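Local coordinates for flavoprotein (Thermotoga maritima, PDB 5V8S), which is a flavo-diiron protein that probably transfers electrons from FMN to a non-haem diiron centre in an oxidoreductase reaction, at residues V282-F295 / I398-E410. The protein carries 1 engineered substitution. Sequence-based numbering, arbitrary orientation.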
ATOM      1  N   VAL A 282     -18.590   0.048 -14.886  1.00 21.44           N
ATOM      2  CA  VAL A 282     -19.683   0.590 -14.090  1.00 21.67           C
ATOM      3  C   VAL A 282     -19.325   1.971 -13.560  1.00 20.07           C
ATOM      4  O   VAL A 282     -20.160   2.887 -13.561  1.00 21.65           O
ATOM      5  CB  VAL A 282     -20.085  -0.372 -12.961  1.00 23.56           C
ATOM      6  CG1 VAL A 282     -21.021   0.340 -11.965  1.00 24.25           C
ATOM      7  CG2 VAL A 282     -20.764  -1.617 -13.543  1.00 24.33           C
ATOM      8  N   MET A 283     -18.088   2.148 -13.087  1.00 18.57           N
ATOM      9  CA  MET A 283     -17.755   3.422 -12.462  1.00 19.66           C
ATOM     10  C   MET A 283     -17.679   4.554 -13.480  1.00 20.20           C
ATOM     11  O   MET A 283     -18.045   5.690 -13.167  1.00 21.03           O
ATOM     12  CB  MET A 283     -16.480   3.279 -11.627  1.00 20.60           C
ATOM     13  CG  MET A 283     -16.572   2.175 -10.547  1.00 21.29           C
ATOM     14  SD  MET A 283     -18.074   2.229  -9.499  1.00 25.43           S
ATOM     15  CE  MET A 283     -17.622   3.665  -8.654  1.00 25.75           C
ATOM     16  N   LYS A 284     -17.269   4.258 -14.712  1.00 22.03           N
ATOM     17  CA  LYS A 284     -17.328   5.253 -15.777  1.00 24.50           C
ATOM     18  C   LYS A 284     -18.752   5.759 -15.967  1.00 23.05           C
ATOM     19  O   LYS A 284     -18.983   6.970 -16.068  1.00 24.46           O
ATOM     20  CB  LYS A 284     -16.796   4.622 -17.063  1.00 29.41           C
ATOM     21  CG  LYS A 284     -17.059   5.396 -18.334  1.00 37.59           C
ATOM     22  CD  LYS A 284     -16.383   6.738 -18.293  1.00 43.64           C
ATOM     23  CE  LYS A 284     -16.709   7.566 -19.528  1.00 47.12           C
ATOM     24  NZ  LYS A 284     -16.039   8.886 -19.457  1.00 49.29           N
ATOM     25  N   LYS A 285     -19.728   4.851 -15.973  1.00 22.62           N
ATOM     26  CA  LYS A 285     -21.121   5.262 -16.101  1.00 23.33           C
ATOM     27  C   LYS A 285     -21.593   6.045 -14.878  1.00 22.35           C
ATOM     28  O   LYS A 285     -22.363   6.994 -15.013  1.00 24.25           O
ATOM     29  CB  LYS A 285     -22.003   4.042 -16.376  1.00 26.33           C
ATOM     30  CG  LYS A 285     -21.693   3.410 -17.716  1.00 31.20           C
ATOM     31  CD  LYS A 285     -22.369   2.065 -17.873  1.00 35.38           C
ATOM     32  CE  LYS A 285     -22.196   1.517 -19.293  1.00 38.81           C
ATOM     33  NZ  LYS A 285     -22.736   0.145 -19.425  1.00 41.86           N
ATOM     34  N   ALA A 286     -21.152   5.655 -13.677  1.00 21.41           N
ATOM     35  CA  ALA A 286     -21.512   6.390 -12.467  1.00 20.89           C
ATOM     36  C   ALA A 286     -20.936   7.802 -12.498  1.00 20.74           C
ATOM     37  O   ALA A 286     -21.605   8.769 -12.104  1.00 21.50           O
ATOM     38  CB  ALA A 286     -21.006   5.616 -11.244  1.00 21.34           C
ATOM     39  N   ILE A 287     -19.705   7.940 -12.993  1.00 20.58           N
ATOM     40  CA  ILE A 287     -19.066   9.246 -13.086  1.00 20.08           C
ATOM     41  C   ILE A 287     -19.775  10.122 -14.112  1.00 21.14           C
ATOM     42  O   ILE A 287     -19.996  11.319 -13.880  1.00 21.99           O
ATOM     43  CB  ILE A 287     -17.569   9.056 -13.403  1.00 20.47           C
ATOM     44  CG1 ILE A 287     -16.861   8.453 -12.182  1.00 20.45           C
ATOM     45  CG2 ILE A 287     -16.933  10.370 -13.815  1.00 21.57           C
ATOM     46  CD1 ILE A 287     -15.494   7.813 -12.475  1.00 21.67           C
ATOM     47  N   ASP A 288     -20.145   9.549 -15.266  1.00 22.45           N
ATOM     48  CA  ASP A 288     -20.916  10.320 -16.244  1.00 24.39           C
ATOM     49  C   ASP A 288     -22.241  10.779 -15.650  1.00 24.07           C
ATOM     50  O   ASP A 288     -22.673  11.910 -15.885  1.00 25.44           O
ATOM     51  CB  ASP A 288     -21.166   9.502 -17.513  1.00 29.20           C
ATOM     52  CG  ASP A 288     -19.912   9.294 -18.328  1.00 35.75           C
ATOM     53  OD1 ASP A 288     -18.918  10.019 -18.102  1.00 38.17           O
ATOM     54  OD2 ASP A 288     -19.928   8.407 -19.210  1.00 39.72           O
ATOM     55  N   SER A 289     -22.911   9.904 -14.889  1.00 23.79           N
ATOM     56  CA  SER A 289     -24.181  10.275 -14.277  1.00 24.85           C
ATOM     57  C   SER A 289     -23.993  11.393 -13.254  1.00 23.78           C
ATOM     58  O   SER A 289     -24.793  12.335 -13.194  1.00 24.98           O
ATOM     59  CB  SER A 289     -24.801   9.053 -13.618  1.00 27.58           C
ATOM     60  OG  SER A 289     -26.063   9.349 -13.066  1.00 30.42           O
ATOM     61  N   LEU A 290     -22.951  11.299 -12.424  1.00 22.70           N
ATOM     62  CA  LEU A 290     -22.650  12.377 -11.486  1.00 23.34           C
ATOM     63  C   LEU A 290     -22.494  13.701 -12.216  1.00 24.27           C
ATOM     64  O   LEU A 290     -23.035  14.726 -11.788  1.00 25.25           O
ATOM     65  CB  LEU A 290     -21.368  12.072 -10.715  1.00 23.52           C
ATOM     66  CG  LEU A 290     -21.470  11.021  -9.626  1.00 23.32           C
ATOM     67  CD1 LEU A 290     -20.056  10.570  -9.260  1.00 24.04           C
ATOM     68  CD2 LEU A 290     -22.208  11.522  -8.405  1.00 23.79           C
ATOM     69  N   LYS A 291     -21.721  13.708 -13.302  1.00 24.74           N
ATOM     70  CA  LYS A 291     -21.522  14.942 -14.056  1.00 26.46           C
ATOM     71  C   LYS A 291     -22.836  15.462 -14.639  1.00 28.14           C
ATOM     72  O   LYS A 291     -23.101  16.668 -14.612  1.00 28.39           O
ATOM     73  CB  LYS A 291     -20.517  14.713 -15.178  1.00 27.49           C
ATOM     74  CG  LYS A 291     -19.074  14.497 -14.736  1.00 28.86           C
ATOM     75  CD  LYS A 291     -18.251  14.063 -15.944  1.00 31.67           C
ATOM     76  CE  LYS A 291     -16.768  14.227 -15.731  1.00 34.44           C
ATOM     77  NZ  LYS A 291     -16.008  13.528 -16.808  1.00 36.15           N
ATOM     78  N   GLU A 292     -23.669  14.572 -15.165  1.00 29.79           N
ATOM     79  CA  GLU A 292     -24.935  15.002 -15.747  1.00 34.35           C
ATOM     80  C   GLU A 292     -25.827  15.639 -14.695  1.00 33.30           C
ATOM     81  O   GLU A 292     -26.631  16.525 -15.011  1.00 34.76           O
ATOM     82  CB  GLU A 292     -25.621  13.798 -16.394  1.00 40.68           C
ATOM     83  CG  GLU A 292     -26.937  14.110 -17.080  1.00 48.68           C
ATOM     84  CD  GLU A 292     -27.542  12.886 -17.747  1.00 55.85           C
ATOM     85  OE1 GLU A 292     -27.075  11.758 -17.460  1.00 58.93           O
ATOM     86  OE2 GLU A 292     -28.474  13.054 -18.563  1.00 58.22           O
ATOM     87  N   LYS A 293     -25.689  15.225 -13.440  1.00 32.72           N
ATOM     88  CA  LYS A 293     -26.472  15.790 -12.353  1.00 33.16           C
ATOM     89  C   LYS A 293     -25.795  16.971 -11.654  1.00 33.75           C
ATOM     90  O   LYS A 293     -26.300  17.423 -10.621  1.00 35.74           O
ATOM     91  CB  LYS A 293     -26.854  14.697 -11.354  1.00 34.15           C
ATOM     92  CG  LYS A 293     -27.885  13.728 -11.924  1.00 35.65           C
ATOM     93  CD  LYS A 293     -28.077  12.521 -11.044  1.00 37.08           C
ATOM     94  CE  LYS A 293     -28.885  11.432 -11.743  1.00 38.09           C
ATOM     95  NZ  LYS A 293     -30.280  11.845 -12.018  1.00 37.48           N
ATOM     96  N   GLY A 294     -24.705  17.506 -12.207  1.00 31.08           N
ATOM     97  CA  GLY A 294     -24.115  18.742 -11.723  1.00 30.13           C
ATOM     98  C   GLY A 294     -22.942  18.586 -10.773  1.00 29.09           C
ATOM     99  O   GLY A 294     -22.398  19.600 -10.316  1.00 30.86           O
ATOM    100  N   PHE A 295     -22.531  17.363 -10.463  1.00 26.51           N
ATOM    101  CA  PHE A 295     -21.405  17.154  -9.566  1.00 24.76           C
ATOM    102  C   PHE A 295     -20.087  17.248 -10.330  1.00 25.09           C
ATOM    103  O   PHE A 295     -20.034  17.090 -11.551  1.00 26.52           O
ATOM    104  CB  PHE A 295     -21.495  15.776  -8.907  1.00 24.33           C
ATOM    105  CG  PHE A 295     -22.672  15.610  -8.000  1.00 26.23           C
ATOM    106  CD1 PHE A 295     -22.646  16.116  -6.714  1.00 27.04           C
ATOM    107  CD2 PHE A 295     -23.813  14.955  -8.437  1.00 28.59           C
ATOM    108  CE1 PHE A 295     -23.752  15.986  -5.877  1.00 28.96           C
ATOM    109  CE2 PHE A 295     -24.913  14.803  -7.598  1.00 30.55           C
ATOM    110  CZ  PHE A 295     -24.875  15.317  -6.315  1.00 30.24           C
ATOM    111  N   ILE A 398     -27.597   2.119 -11.841  1.00 25.70           N
ATOM    112  CA  ILE A 398     -26.571   3.127 -11.595  1.00 24.61           C
ATOM    113  C   ILE A 398     -27.223   4.494 -11.447  1.00 24.44           C
ATOM    114  O   ILE A 398     -26.925   5.254 -10.520  1.00 25.48           O
ATOM    115  CB  ILE A 398     -25.537   3.135 -12.735  1.00 25.38           C
ATOM    116  CG1 ILE A 398     -24.935   1.732 -12.961  1.00 26.59           C
ATOM    117  CG2 ILE A 398     -24.460   4.210 -12.434  1.00 26.91           C
ATOM    118  CD1 ILE A 398     -23.964   1.655 -14.125  1.00 26.71           C
ATOM    119  N   GLU A 399     -28.109   4.829 -12.377  1.00 25.88           N
ATOM    120  CA  GLU A 399     -28.804   6.109 -12.319  1.00 28.11           C
ATOM    121  C   GLU A 399     -29.617   6.237 -11.037  1.00 26.76           C
ATOM    122  O   GLU A 399     -29.683   7.324 -10.447  1.00 26.25           O
ATOM    123  CB  GLU A 399     -29.691   6.253 -13.559  1.00 33.80           C
ATOM    124  CG  GLU A 399     -28.999   6.982 -14.708  1.00 42.34           C
ATOM    125  CD  GLU A 399     -28.832   8.478 -14.431  1.00 49.03           C
ATOM    126  OE1 GLU A 399     -27.801   9.063 -14.830  1.00 51.28           O
ATOM    127  OE2 GLU A 399     -29.746   9.073 -13.814  1.00 51.68           O
ATOM    128  N   GLU A 400     -30.254   5.146 -10.596  1.00 26.23           N
ATOM    129  CA  GLU A 400     -31.021   5.184  -9.353  1.00 28.31           C
ATOM    130  C   GLU A 400     -30.128   5.546  -8.178  1.00 25.92           C
ATOM    131  O   GLU A 400     -30.524   6.328  -7.304  1.00 26.24           O
ATOM    132  CB  GLU A 400     -31.691   3.835  -9.076  1.00 32.83           C
ATOM    133  CG  GLU A 400     -32.940   3.575  -9.873  1.00 39.32           C
ATOM    134  CD  GLU A 400     -33.521   2.188  -9.626  1.00 45.08           C
ATOM    135  OE1 GLU A 400     -32.861   1.365  -8.950  1.00 47.04           O
ATOM    136  OE2 GLU A 400     -34.640   1.933 -10.128  1.00 47.29           O
ATOM    137  N   ALA A 401     -28.923   4.979  -8.133  1.00 23.64           N
ATOM    138  CA  ALA A 401     -28.035   5.244  -7.008  1.00 22.39           C
ATOM    139  C   ALA A 401     -27.592   6.695  -7.011  1.00 22.98           C
ATOM    140  O   ALA A 401     -27.580   7.349  -5.968  1.00 23.46           O
ATOM    141  CB  ALA A 401     -26.819   4.322  -7.064  1.00 22.36           C
ATOM    142  N   ILE A 402     -27.195   7.208  -8.174  1.00 23.07           N
ATOM    143  CA  ILE A 402     -26.775   8.602  -8.244  1.00 22.62           C
ATOM    144  C   ILE A 402     -27.940   9.532  -7.911  1.00 22.86           C
ATOM    145  O   ILE A 402     -27.762  10.551  -7.230  1.00 23.50           O
ATOM    146  CB  ILE A 402     -26.139   8.918  -9.612  1.00 23.51           C
ATOM    147  CG1 ILE A 402     -25.005   7.938  -9.944  1.00 23.61           C
ATOM    148  CG2 ILE A 402     -25.631  10.356  -9.627  1.00 25.24           C
ATOM    149  CD1 ILE A 402     -23.972   7.757  -8.868  1.00 23.76           C
ATOM    150  N   SER A 403     -29.151   9.204  -8.378  1.00 23.45           N
ATOM    151  CA  SER A 403     -30.320  10.010  -8.022  1.00 23.60           C
ATOM    152  C   SER A 403     -30.585   9.989  -6.521  1.00 24.23           C
ATOM    153  O   SER A 403     -30.978  11.006  -5.938  1.00 25.51           O
ATOM    154  CB  SER A 403     -31.554   9.509  -8.762  1.00 25.79           C
ATOM    155  OG  SER A 403     -31.440   9.737 -10.152  1.00 28.36           O
ATOM    156  N   LEU A 404     -30.393   8.837  -5.882  1.00 24.91           N
ATOM    157  CA  LEU A 404     -30.557   8.751  -4.434  1.00 25.38           C
ATOM    158  C   LEU A 404     -29.577   9.673  -3.725  1.00 25.03           C
ATOM    159  O   LEU A 404     -29.945  10.385  -2.777  1.00 24.91           O
ATOM    160  CB  LEU A 404     -30.349   7.303  -3.993  1.00 27.17           C
ATOM    161  CG  LEU A 404     -30.639   6.948  -2.538  1.00 27.92           C
ATOM    162  CD1 LEU A 404     -32.114   7.123  -2.249  1.00 30.16           C
ATOM    163  CD2 LEU A 404     -30.184   5.520  -2.250  1.00 28.19           C
ATOM    164  N   LEU A 405     -28.326   9.692  -4.194  1.00 23.96           N
ATOM    165  CA  LEU A 405     -27.318  10.580  -3.623  1.00 23.74           C
ATOM    166  C   LEU A 405     -27.698  12.047  -3.814  1.00 24.52           C
ATOM    167  O   LEU A 405     -27.564  12.858  -2.891  1.00 25.02           O
ATOM    168  CB  LEU A 405     -25.969  10.282  -4.276  1.00 23.54           C
ATOM    169  CG  LEU A 405     -24.822  11.133  -3.745  1.00 23.71           C
ATOM    170  CD1 LEU A 405     -24.633  10.889  -2.252  1.00 24.98           C
ATOM    171  CD2 LEU A 405     -23.545  10.844  -4.494  1.00 24.61           C
ATOM    172  N   LYS A 406     -28.174  12.406  -5.008  1.00 24.23           N
ATOM    173  CA  LYS A 406     -28.587  13.785  -5.268  1.00 25.85           C
ATOM    174  C   LYS A 406     -29.727  14.204  -4.343  1.00 25.71           C
ATOM    175  O   LYS A 406     -29.747  15.331  -3.835  1.00 26.61           O
ATOM    176  CB  LYS A 406     -28.998  13.910  -6.737  1.00 29.10           C
ATOM    177  CG  LYS A 406     -29.543  15.278  -7.163  1.00 32.58           C
ATOM    178  CD  LYS A 406     -28.434  16.290  -7.185  1.00 35.97           C
ATOM    179  CE  LYS A 406     -28.897  17.632  -7.741  1.00 38.97           C
ATOM    180  NZ  LYS A 406     -27.781  18.593  -7.624  1.00 41.66           N
ATOM    181  N   LYS A 407     -30.686  13.308  -4.115  1.00 26.11           N
ATOM    182  CA  LYS A 407     -31.772  13.578  -3.183  1.00 26.89           C
ATOM    183  C   LYS A 407     -31.242  13.856  -1.781  1.00 25.76           C
ATOM    184  O   LYS A 407     -31.713  14.775  -1.091  1.00 26.62           O
ATOM    185  CB  LYS A 407     -32.715  12.374  -3.192  1.00 29.65           C
ATOM    186  CG  LYS A 407     -33.891  12.470  -2.270  1.00 33.58           C
ATOM    187  CD  LYS A 407     -34.755  11.230  -2.391  1.00 38.54           C
ATOM    188  CE  LYS A 407     -36.081  11.391  -1.687  1.00 42.43           C
ATOM    189  NZ  LYS A 407     -36.974  12.422  -2.346  1.00 45.13           N
ATOM    190  N   GLU A 408     -30.246  13.079  -1.346  1.00 25.92           N
ATOM    191  CA  GLU A 408     -29.692  13.258  -0.011  1.00 27.63           C
ATOM    192  C   GLU A 408     -28.927  14.573   0.103  1.00 27.13           C
ATOM    193  O   GLU A 408     -29.000  15.245   1.130  1.00 28.26           O
ATOM    194  CB  GLU A 408     -28.766  12.088   0.316  1.00 31.37           C
ATOM    195  CG  GLU A 408     -28.083  12.165   1.676  1.00 36.63           C
ATOM    196  CD  GLU A 408     -29.002  11.765   2.816  1.00 43.05           C
ATOM    197  OE1 GLU A 408     -30.150  11.345   2.545  1.00 45.68           O
ATOM    198  OE2 GLU A 408     -28.565  11.859   3.981  1.00 46.54           O
ATOM    199  N   LEU A 409     -28.180  14.949  -0.936  1.00 26.35           N
ATOM    200  CA  LEU A 409     -27.316  16.119  -0.874  1.00 26.43           C
ATOM    201  C   LEU A 409     -28.026  17.417  -1.236  1.00 27.68           C
ATOM    202  O   LEU A 409     -27.545  18.492  -0.846  1.00 28.89           O
ATOM    203  CB  LEU A 409     -26.136  15.930  -1.832  1.00 25.42           C
ATOM    204  CG  LEU A 409     -25.121  14.847  -1.452  1.00 25.11           C
ATOM    205  CD1 LEU A 409     -24.054  14.716  -2.530  1.00 25.32           C
ATOM    206  CD2 LEU A 409     -24.504  15.158  -0.108  1.00 25.82           C
ATOM    207  N   GLU A 410     -29.172  17.338  -1.924  1.00 28.40           N
ATOM    208  CA  GLU A 410     -29.875  18.466  -2.566  1.00 30.20           C
ATOM    209  C   GLU A 410     -29.097  18.977  -3.783  1.00 35.22           C
ATOM    210  O   GLU A 410     -29.631  19.715  -4.612  1.00 35.68           O
ATOM    211  CB  GLU A 410     -30.169  19.576  -1.556  1.00 28.97           C
ATOM    212  CG  GLU A 410     -30.973  19.056  -0.409  1.00 28.59           C
ATOM    213  CD  GLU A 410     -31.401  20.141   0.577  1.00 28.70           C
ATOM    214  OE1 GLU A 410     -32.141  19.823   1.521  1.00 28.90           O
ATOM    215  OE2 GLU A 410     -31.023  21.320   0.400  1.00 29.54           O
ATOM    216  OXT GLU A 410     -27.921  18.595  -3.989  1.00 39.54           O
TER
HETATM  217  O   HOH W   1     -25.007  18.790  -7.818  1.00 47.91           O
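Lys293, just past the last turn of helix 278-292, extends over Ile402 to Glu399 and Ser403 of helix 395-409. CB starts toward the other helix, Lys293 CD lies 3.6 Å from Ile402 CG2, and CE passes Glu399 OE2. A turn at the last torsion (chi4 -66°) then brings Lys293 NZ to Ser403 OG, a 3.0 Å hydrogen bond donated by the ammonium, and into a salt bridge with Glu399 OE2. Ser403 OG donates in turn to Glu399 O, from above the carbonyl plane and on the face opposite Ser403 N. The Glu399 chain is bent at chi2, and its other oxygen, OE1, accepts a very short 2.5 Å hydrogen bond from Ser289 OG. One carboxylate thus joins two residues a helical turn apart, while Glu292 OE1 approaches the same OE1; the lysine ammonium probably offsets this like-charge proximity. The axes of segments 282-292 and 398-409 approach to 9.5 Å and cross at -43°; their helices pack side by side on one face of the five-stranded parallel sheet of the flavodoxin-like domain, whose strand order is 2-1-3-4-5. The rest of the interface is largely apolar. Ile398 CG2 sits against Ala286 CA, and its CD1 touches both Lys285 CB and Val282 CG1. Ile402 crosses Leu290 at about a right angle, CG2 3.8 Å from Leu290 CD2, and both side chains touch Ile324 of strand 322-327. Gly294, at positive phi, closes helix 278-292 in a Schellman motif, with Phe295 N bonded to Leu290 O. Beyond this turn the Phe295 ring meets Leu409 CD1 (3.6 Å from CE1) and Lys406 CD obliquely, and a water that accepts from Lys406 NZ lies over the centre of one ring face.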